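Local structure of toxin PAU_02230 (Photorhabdus asymbiotica subsp. asymbiotica ATCC 43949, 6HV6) at residues 161-166 against 188-193; 305-310 against 328-333. The protein is a bacterial protein toxin, modelled here as an alpha/beta region in which helices pack on a six-stranded antiparallel sheet. The protein carries 1 engineered substitution. One frame throughout, in Å; residues are numbered along the deposited sequence.

Interaction 1 of 2, residues 161-166 against 188-193; sequences INAFQT and QNLYLK
This is a helix-to-helix contact in which Ala163 and Thr166 of the long helix 144-176 meet Leu190 of the short helix 188-191. The backbones come close at a small residue: the CA atoms of Ala163 and Leu190 are 6.1 Å apart. One branch of Leu190 does most of the work. Its CD2 lies 3.8 Å from CB of Ala163 and 3.6 Å from the carbonyl oxygen, Ala163 O. The same methyl is 3.9 Å from Thr166 CB. Thr166 CG2 reaches Leu190 CG at 3.8 Å, and the two side chains run alongside in opposing senses.

The threonine divides its branches between two tasks. CG2 is anti to the backbone N and serves the apolar contact, whereas OG1 stays beside that N (chi1 -58°) and takes up the polar one. Water 1 sits 2.6 Å from Thr166 OG1 and accepts a hydrogen bond of 3.1 Å from Asn189 ND2. The water thus joins Thr166 to the exposed Asn189, while Leu190 is buried.

Phe73 of strand 71-74 touches both Ala163 and Leu190, and Met223 of helix 215-224 also packs on Leu190. Thr166 touches Pro187, in the link between strand 182-185 and helix 188-191.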
ATOM      1  N   ILE A 161      10.177  -9.108  -7.381  1.00 29.85           N
ATOM      2  CA  ILE A 161      10.833  -7.901  -7.875  1.00 30.14           C
ATOM      3  C   ILE A 161      10.074  -6.663  -7.407  1.00 31.37           C
ATOM      4  O   ILE A 161      10.659  -5.719  -6.861  1.00 30.22           O
ATOM      5  CB  ILE A 161      10.958  -7.969  -9.406  1.00 29.44           C
ATOM      6  CG1 ILE A 161      12.031  -8.998  -9.787  1.00 29.36           C
ATOM      7  CG2 ILE A 161      11.242  -6.596 -10.018  1.00 28.33           C
ATOM      8  CD1 ILE A 161      12.158  -9.215 -11.255  1.00 31.93           C
ATOM      9  N   ASN A 162       8.754  -6.669  -7.580  1.00 28.41           N
ATOM     10  CA  ASN A 162       7.938  -5.537  -7.147  1.00 31.46           C
ATOM     11  C   ASN A 162       8.027  -5.321  -5.641  1.00 29.52           C
ATOM     12  O   ASN A 162       8.073  -4.177  -5.176  1.00 30.40           O
ATOM     13  CB  ASN A 162       6.482  -5.746  -7.560  1.00 25.84           C
ATOM     14  CG  ASN A 162       6.284  -5.660  -9.055  1.00 33.95           C
ATOM     15  OD1 ASN A 162       7.067  -5.024  -9.759  1.00 37.46           O
ATOM     16  ND2 ASN A 162       5.231  -6.306  -9.553  1.00 35.88           N
ATOM     17  N   ALA A 163       8.029  -6.408  -4.862  1.00 28.87           N
ATOM     18  CA  ALA A 163       8.101  -6.284  -3.409  1.00 29.60           C
ATOM     19  C   ALA A 163       9.432  -5.686  -2.979  1.00 33.62           C
ATOM     20  O   ALA A 163       9.485  -4.841  -2.073  1.00 29.01           O
ATOM     21  CB  ALA A 163       7.887  -7.646  -2.742  1.00 26.84           C
ATOM     22  N   PHE A 164      10.523  -6.108  -3.613  1.00 29.15           N
ATOM     23  CA  PHE A 164      11.818  -5.543  -3.255  1.00 30.42           C
ATOM     24  C   PHE A 164      11.874  -4.056  -3.577  1.00 34.94           C
ATOM     25  O   PHE A 164      12.443  -3.265  -2.810  1.00 32.01           O
ATOM     26  CB  PHE A 164      12.942  -6.284  -3.963  1.00 33.03           C
ATOM     27  CG  PHE A 164      14.307  -5.831  -3.535  1.00 37.77           C
ATOM     28  CD1 PHE A 164      14.860  -6.282  -2.348  1.00 44.03           C
ATOM     29  CD2 PHE A 164      15.026  -4.940  -4.310  1.00 36.97           C
ATOM     30  CE1 PHE A 164      16.115  -5.864  -1.943  1.00 44.53           C
ATOM     31  CE2 PHE A 164      16.283  -4.517  -3.916  1.00 42.54           C
ATOM     32  CZ  PHE A 164      16.827  -4.976  -2.731  1.00 44.51           C
ATOM     33  N   GLN A 165      11.273  -3.650  -4.699  1.00 29.01           N
ATOM     34  CA  GLN A 165      11.216  -2.225  -5.011  1.00 28.41           C
ATOM     35  C   GLN A 165      10.359  -1.462  -3.998  1.00 34.31           C
ATOM     36  O   GLN A 165      10.733  -0.360  -3.567  1.00 30.62           O
ATOM     37  CB  GLN A 165      10.686  -2.008  -6.428  1.00 32.69           C
ATOM     38  CG  GLN A 165      10.667  -0.550  -6.840  1.00 37.00           C
ATOM     39  CD  GLN A 165      12.065   0.023  -6.982  1.00 45.86           C
ATOM     40  OE1 GLN A 165      12.944  -0.610  -7.560  1.00 48.48           O
ATOM     41  NE2 GLN A 165      12.281   1.223  -6.433  1.00 42.13           N
ATOM     42  N   THR A 166       9.209  -2.016  -3.611  1.00 26.00           N
ATOM     43  CA  THR A 166       8.401  -1.356  -2.581  1.00 25.29           C
ATOM     44  C   THR A 166       9.186  -1.214  -1.284  1.00 32.59           C
ATOM     45  O   THR A 166       9.174  -0.147  -0.652  1.00 29.35           O
ATOM     46  CB  THR A 166       7.107  -2.126  -2.337  1.00 25.11           C
ATOM     47  OG1 THR A 166       6.373  -2.215  -3.566  1.00 33.73           O
ATOM     48  CG2 THR A 166       6.255  -1.408  -1.276  1.00 25.21           C
ATOM     49  N   GLN A 188       1.529  -0.657   2.564  1.00 21.90           N
ATOM     50  CA  GLN A 188       0.369  -1.538   2.356  1.00 23.95           C
ATOM     51  C   GLN A 188       0.495  -2.335   1.063  1.00 27.38           C
ATOM     52  O   GLN A 188      -0.063  -3.437   0.964  1.00 26.29           O
ATOM     53  CB  GLN A 188      -0.952  -0.760   2.370  1.00 22.33           C
ATOM     54  CG  GLN A 188      -1.103   0.237   1.229  1.00 24.74           C
ATOM     55  CD  GLN A 188      -2.524   0.783   1.079  1.00 28.22           C
ATOM     56  OE1 GLN A 188      -3.476   0.246   1.651  1.00 25.76           O
ATOM     57  NE2 GLN A 188      -2.671   1.841   0.285  1.00 27.59           N
ATOM     58  N   ASN A 189       1.234  -1.822   0.071  1.00 26.54           N
ATOM     59  CA  ASN A 189       1.420  -2.602  -1.155  1.00 25.73           C
ATOM     60  C   ASN A 189       2.166  -3.899  -0.901  1.00 28.52           C
ATOM     61  O   ASN A 189       2.004  -4.865  -1.660  1.00 33.04           O
ATOM     62  CB  ASN A 189       2.131  -1.759  -2.209  1.00 29.63           C
ATOM     63  CG  ASN A 189       1.207  -0.742  -2.817  1.00 41.78           C
ATOM     64  OD1 ASN A 189      -0.016  -0.862  -2.684  1.00 43.98           O
ATOM     65  ND2 ASN A 189       1.764   0.259  -3.489  1.00 47.04           N
ATOM     66  N   LEU A 190       2.966  -3.951   0.155  1.00 25.78           N
ATOM     67  CA  LEU A 190       3.606  -5.208   0.510  1.00 28.57           C
ATOM     68  C   LEU A 190       2.589  -6.202   1.056  1.00 38.16           C
ATOM     69  O   LEU A 190       2.516  -7.342   0.598  1.00 39.72           O
ATOM     70  CB  LEU A 190       4.710  -4.962   1.534  1.00 26.71           C
ATOM     71  CG  LEU A 190       6.022  -4.403   0.977  1.00 28.69           C
ATOM     72  CD1 LEU A 190       7.045  -4.294   2.091  1.00 26.52           C
ATOM     73  CD2 LEU A 190       6.521  -5.314  -0.125  1.00 32.36           C
ATOM     74  N   TYR A 191       1.798  -5.795   2.044  1.00 32.74           N
ATOM     75  CA  TYR A 191       0.977  -6.784   2.726  1.00 35.19           C
ATOM     76  C   TYR A 191      -0.416  -6.935   2.132  1.00 40.37           C
ATOM     77  O   TYR A 191      -1.113  -7.890   2.493  1.00 44.76           O
ATOM     78  CB  TYR A 191       0.878  -6.479   4.231  1.00 30.79           C
ATOM     79  CG  TYR A 191       0.252  -5.166   4.625  1.00 27.32           C
ATOM     80  CD1 TYR A 191       1.034  -4.120   5.101  1.00 25.53           C
ATOM     81  CD2 TYR A 191      -1.124  -4.973   4.559  1.00 29.05           C
ATOM     82  CE1 TYR A 191       0.475  -2.930   5.484  1.00 27.53           C
ATOM     83  CE2 TYR A 191      -1.689  -3.778   4.932  1.00 24.13           C
ATOM     84  CZ  TYR A 191      -0.880  -2.763   5.392  1.00 26.16           C
ATOM     85  OH  TYR A 191      -1.423  -1.567   5.762  1.00 25.79           O
ATOM     86  N   LEU A 192      -0.838  -6.049   1.226  1.00 30.97           N
ATOM     87  CA  LEU A 192      -2.131  -6.218   0.576  1.00 38.27           C
ATOM     88  C   LEU A 192      -2.074  -7.108  -0.656  1.00 50.56           C
ATOM     89  O   LEU A 192      -3.125  -7.387  -1.236  1.00 56.59           O
ATOM     90  CB  LEU A 192      -2.736  -4.867   0.191  1.00 38.80           C
ATOM     91  CG  LEU A 192      -3.397  -4.113   1.349  1.00 36.46           C
ATOM     92  CD1 LEU A 192      -4.082  -2.849   0.845  1.00 38.72           C
ATOM     93  CD2 LEU A 192      -4.366  -5.002   2.121  1.00 42.36           C
ATOM     94  N   LYS A 193      -0.890  -7.548  -1.075  1.00 55.12           N
ATOM     95  CA  LYS A 193      -0.757  -8.526  -2.154  1.00 66.86           C
ATOM     96  C   LYS A 193      -1.519  -8.093  -3.404  1.00 69.78           C
ATOM     97  O   LYS A 193      -2.269  -8.869  -4.000  1.00 81.62           O
ATOM     98  CB  LYS A 193      -1.237  -9.904  -1.701  1.00 72.97           C
ATOM     99  CG  LYS A 193      -0.518 -10.478  -0.503  1.00 76.15           C
ATOM    100  CD  LYS A 193      -1.111 -11.837  -0.143  1.00 76.61           C
ATOM    101  CE  LYS A 193      -0.463 -12.376   1.104  1.00 71.37           C
ATOM    102  NZ  LYS A 193      -0.318 -11.262   2.078  1.00 66.36           N
TER
HETATM  103  O   HOH W   1       4.751  -0.262  -4.219  1.00 45.76           O

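Interaction 2 of 2, residues 305-310 against 328-333; sequences YVFYDP and QKKMQQ
Phe307, on strand 304-309, carries its ring up to Lys330 and Met331 of helix 320-334. All three residues are buried, and the contact between them is apolar. CG of Phe307 is anti to its backbone N (chi1 172°), which extends the ring from the strand toward the helix. Two neighbouring ring atoms do the touching. CE2 is 4.1 Å from Lys330 CG, which lies at the ring edge, near the ring plane. CZ is 4.0 Å from Met331 CE, and this methyl approaches obliquely. The Met331 chain bends at chi2 (-51°) and again at chi3; these two bends turn CE back toward the phenylalanine ring. Phe327 adds an edge-to-face ring contact on Phe307, and Trp173 of helix 144-176 touches Phe307, Asp309 and Lys330.

Toward Gln333, which is exposed, the contact is looser: there the lysine amine turns away from the strand. Lys330 uses its CB and CG against the phenylalanine, then bends at chi2 and chi3. Its NZ hydrogen-bonds Ser176 OG of helix 144-176, and within its own helix it also donates to Gln333 OE1 at 3.1 Å. In the latter bond the donor stands above the carbonyl plane, and the C=O...N angle is 104°. Asp309 also starts toward the helix, but Asp309 OD2 stays 5.4 Å from Met331 CE. That OD2 bonds Tyr334 OH just beyond segment 328-333, and OD1 bonds His289 NE2.

The whole is a layered alpha/beta arrangement: strands 304-309 and 313-317 are antiparallel neighbours, the helix that follows them packs back on the sheet, and helix 199-211 covers the other side of the strand at Tyr308.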
ATOM      1  N   TYR A 305       4.129  13.883  17.567  1.00 36.50           N
ATOM      2  CA  TYR A 305       3.348  14.272  16.399  1.00 34.76           C
ATOM      3  C   TYR A 305       3.635  13.247  15.307  1.00 32.41           C
ATOM      4  O   TYR A 305       4.800  13.034  14.950  1.00 33.96           O
ATOM      5  CB  TYR A 305       3.709  15.685  15.938  1.00 36.06           C
ATOM      6  CG  TYR A 305       3.579  16.709  17.060  1.00 39.12           C
ATOM      7  CD1 TYR A 305       4.640  16.964  17.922  1.00 41.46           C
ATOM      8  CD2 TYR A 305       2.381  17.368  17.286  1.00 39.97           C
ATOM      9  CE1 TYR A 305       4.519  17.871  18.962  1.00 44.60           C
ATOM     10  CE2 TYR A 305       2.250  18.286  18.329  1.00 43.10           C
ATOM     11  CZ  TYR A 305       3.323  18.523  19.162  1.00 45.39           C
ATOM     12  OH  TYR A 305       3.210  19.426  20.196  1.00 48.83           O
ATOM     13  N   VAL A 306       2.588  12.606  14.793  1.00 30.33           N
ATOM     14  CA  VAL A 306       2.740  11.404  13.967  1.00 28.19           C
ATOM     15  C   VAL A 306       2.073  11.622  12.617  1.00 31.33           C
ATOM     16  O   VAL A 306       0.926  12.076  12.549  1.00 31.96           O
ATOM     17  CB  VAL A 306       2.145  10.157  14.649  1.00 27.66           C
ATOM     18  CG1 VAL A 306       2.481   8.870  13.822  1.00 25.76           C
ATOM     19  CG2 VAL A 306       2.624  10.029  16.084  1.00 31.24           C
ATOM     20  N   PHE A 307       2.777  11.271  11.548  1.00 27.07           N
ATOM     21  CA  PHE A 307       2.216  11.215  10.201  1.00 24.23           C
ATOM     22  C   PHE A 307       2.161   9.752   9.786  1.00 25.44           C
ATOM     23  O   PHE A 307       3.202   9.095   9.709  1.00 27.73           O
ATOM     24  CB  PHE A 307       3.067  12.031   9.221  1.00 24.66           C
ATOM     25  CG  PHE A 307       2.666  11.873   7.767  1.00 25.55           C
ATOM     26  CD1 PHE A 307       1.324  11.791   7.400  1.00 24.52           C
ATOM     27  CD2 PHE A 307       3.627  11.826   6.771  1.00 23.61           C
ATOM     28  CE1 PHE A 307       0.956  11.650   6.064  1.00 22.66           C
ATOM     29  CE2 PHE A 307       3.267  11.693   5.431  1.00 24.60           C
ATOM     30  CZ  PHE A 307       1.934  11.598   5.080  1.00 26.73           C
ATOM     31  N   TYR A 308       0.956   9.237   9.548  1.00 23.18           N
ATOM     32  CA  TYR A 308       0.756   7.869   9.069  1.00 22.03           C
ATOM     33  C   TYR A 308       0.324   7.925   7.610  1.00 24.73           C
ATOM     34  O   TYR A 308      -0.774   8.406   7.301  1.00 21.83           O
ATOM     35  CB  TYR A 308      -0.294   7.129   9.898  1.00 24.29           C
ATOM     36  CG  TYR A 308      -0.693   5.754   9.348  1.00 25.00           C
ATOM     37  CD1 TYR A 308       0.252   4.891   8.811  1.00 23.96           C
ATOM     38  CD2 TYR A 308      -2.010   5.325   9.381  1.00 25.64           C
ATOM     39  CE1 TYR A 308      -0.098   3.633   8.332  1.00 19.75           C
ATOM     40  CE2 TYR A 308      -2.365   4.065   8.890  1.00 18.89           C
ATOM     41  CZ  TYR A 308      -1.409   3.241   8.373  1.00 24.33           C
ATOM     42  OH  TYR A 308      -1.766   2.010   7.893  1.00 21.77           O
ATOM     43  N   ASP A 309       1.198   7.461   6.712  1.00 22.40           N
ATOM     44  CA  ASP A 309       0.821   7.239   5.317  1.00 21.51           C
ATOM     45  C   ASP A 309       0.689   5.744   5.099  1.00 19.93           C
ATOM     46  O   ASP A 309       1.710   5.036   5.090  1.00 21.33           O
ATOM     47  CB  ASP A 309       1.851   7.826   4.356  1.00 19.76           C
ATOM     48  CG  ASP A 309       1.452   7.680   2.884  1.00 23.94           C
ATOM     49  OD1 ASP A 309       0.492   6.959   2.566  1.00 21.47           O
ATOM     50  OD2 ASP A 309       2.104   8.323   2.037  1.00 24.98           O
ATOM     51  N   PRO A 310      -0.531   5.224   4.928  1.00 19.79           N
ATOM     52  CA  PRO A 310      -0.708   3.779   4.691  1.00 18.90           C
ATOM     53  C   PRO A 310       0.164   3.196   3.597  1.00 20.45           C
ATOM     54  O   PRO A 310       0.450   1.997   3.641  1.00 19.89           O
ATOM     55  CB  PRO A 310      -2.192   3.687   4.318  1.00 24.80           C
ATOM     56  CG  PRO A 310      -2.827   4.768   5.165  1.00 18.16           C
ATOM     57  CD  PRO A 310      -1.826   5.918   5.079  1.00 21.01           C
ATOM     58  N   GLN A 328       4.418  18.066   4.215  1.00 31.11           N
ATOM     59  CA  GLN A 328       4.344  18.893   3.012  1.00 32.36           C
ATOM     60  C   GLN A 328       5.295  18.387   1.932  1.00 38.97           C
ATOM     61  O   GLN A 328       4.942  18.364   0.748  1.00 35.15           O
ATOM     62  CB  GLN A 328       4.642  20.357   3.337  1.00 34.83           C
ATOM     63  CG  GLN A 328       4.628  21.237   2.087  1.00 46.90           C
ATOM     64  CD  GLN A 328       4.828  22.710   2.383  1.00 52.78           C
ATOM     65  OE1 GLN A 328       5.608  23.077   3.262  1.00 54.86           O
ATOM     66  NE2 GLN A 328       4.120  23.563   1.649  1.00 51.22           N
ATOM     67  N   LYS A 329       6.505  17.983   2.317  1.00 32.57           N
ATOM     68  CA  LYS A 329       7.435  17.417   1.344  1.00 41.34           C
ATOM     69  C   LYS A 329       6.848  16.169   0.690  1.00 42.58           C
ATOM     70  O   LYS A 329       7.000  15.957  -0.520  1.00 31.35           O
ATOM     71  CB  LYS A 329       8.764  17.105   2.034  1.00 39.21           C
ATOM     72  CG  LYS A 329       9.823  16.507   1.134  1.00 45.74           C
ATOM     73  CD  LYS A 329      11.164  16.436   1.853  1.00 50.31           C
ATOM     74  CE  LYS A 329      11.186  15.363   2.942  1.00 42.97           C
ATOM     75  NZ  LYS A 329      12.470  15.405   3.720  1.00 44.23           N
ATOM     76  N   LYS A 330       6.145  15.341   1.469  1.00 32.87           N
ATOM     77  CA  LYS A 330       5.562  14.130   0.900  1.00 31.58           C
ATOM     78  C   LYS A 330       4.375  14.442  -0.008  1.00 34.33           C
ATOM     79  O   LYS A 330       4.141  13.726  -0.987  1.00 36.23           O
ATOM     80  CB  LYS A 330       5.155  13.175   2.028  1.00 27.49           C
ATOM     81  CG  LYS A 330       6.349  12.610   2.821  1.00 33.11           C
ATOM     82  CD  LYS A 330       7.283  11.766   1.929  1.00 31.61           C
ATOM     83  CE  LYS A 330       8.667  12.370   1.799  1.00 36.86           C
ATOM     84  NZ  LYS A 330       9.625  11.423   1.134  1.00 34.04           N
ATOM     85  N   MET A 331       3.603  15.487   0.288  1.00 30.63           N
ATOM     86  CA  MET A 331       2.516  15.838  -0.621  1.00 29.05           C
ATOM     87  C   MET A 331       3.063  16.312  -1.963  1.00 30.30           C
ATOM     88  O   MET A 331       2.537  15.957  -3.026  1.00 34.52           O
ATOM     89  CB  MET A 331       1.621  16.903   0.015  1.00 33.20           C
ATOM     90  CG  MET A 331       0.865  16.430   1.279  1.00 28.05           C
ATOM     91  SD  MET A 331      -0.080  14.872   1.120  1.00 29.04           S
ATOM     92  CE  MET A 331       1.057  13.655   1.761  1.00 31.44           C
ATOM     93  N   GLN A 332       4.130  17.103  -1.937  1.00 31.80           N
ATOM     94  CA  GLN A 332       4.749  17.514  -3.192  1.00 33.73           C
ATOM     95  C   GLN A 332       5.335  16.327  -3.938  1.00 34.71           C
ATOM     96  O   GLN A 332       5.266  16.276  -5.169  1.00 36.99           O
ATOM     97  CB  GLN A 332       5.795  18.584  -2.907  1.00 40.58           C
ATOM     98  CG  GLN A 332       5.176  19.741  -2.134  1.00 39.75           C
ATOM     99  CD  GLN A 332       6.098  20.923  -1.989  1.00 53.02           C
ATOM    100  OE1 GLN A 332       7.312  20.768  -1.857  1.00 62.85           O
ATOM    101  NE2 GLN A 332       5.524  22.123  -2.019  1.00 56.34           N
ATOM    102  N   GLN A 333       5.869  15.342  -3.209  1.00 34.46           N
ATOM    103  CA  GLN A 333       6.366  14.124  -3.843  1.00 33.85           C
ATOM    104  C   GLN A 333       5.240  13.359  -4.535  1.00 34.53           C
ATOM    105  O   GLN A 333       5.433  12.801  -5.617  1.00 33.16           O
ATOM    106  CB  GLN A 333       7.052  13.244  -2.793  1.00 37.77           C
ATOM    107  CG  GLN A 333       7.788  12.037  -3.354  1.00 46.01           C
ATOM    108  CD  GLN A 333       8.385  11.144  -2.265  1.00 52.64           C
ATOM    109  OE1 GLN A 333       7.729  10.824  -1.269  1.00 47.48           O
ATOM    110  NE2 GLN A 333       9.637  10.745  -2.452  1.00 56.44           N
TER

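Interaction 1 closes before interaction 2 opens along the chain, and their centres are about 19 Å apart. They nevertheless meet directly. Gln188 N and Pro310 O are 3.1 Å apart, a probable hydrogen bond that ties the start of helix 188-191 to the residue just after strand 304-309. Gln188 NE2 adds a bond to Asn311 OD1. Tyr191 OH and Tyr308 OH pack at 4.2 Å. Helix 144-176 serves both regions, through Ala163 and Thr166 in interaction 1 and through Trp173 beside interaction 2. A bound 1,2-ethanediol, probably from the crystallisation liquor, lies about 3 Å from the side chain of Asn189 in interaction 1.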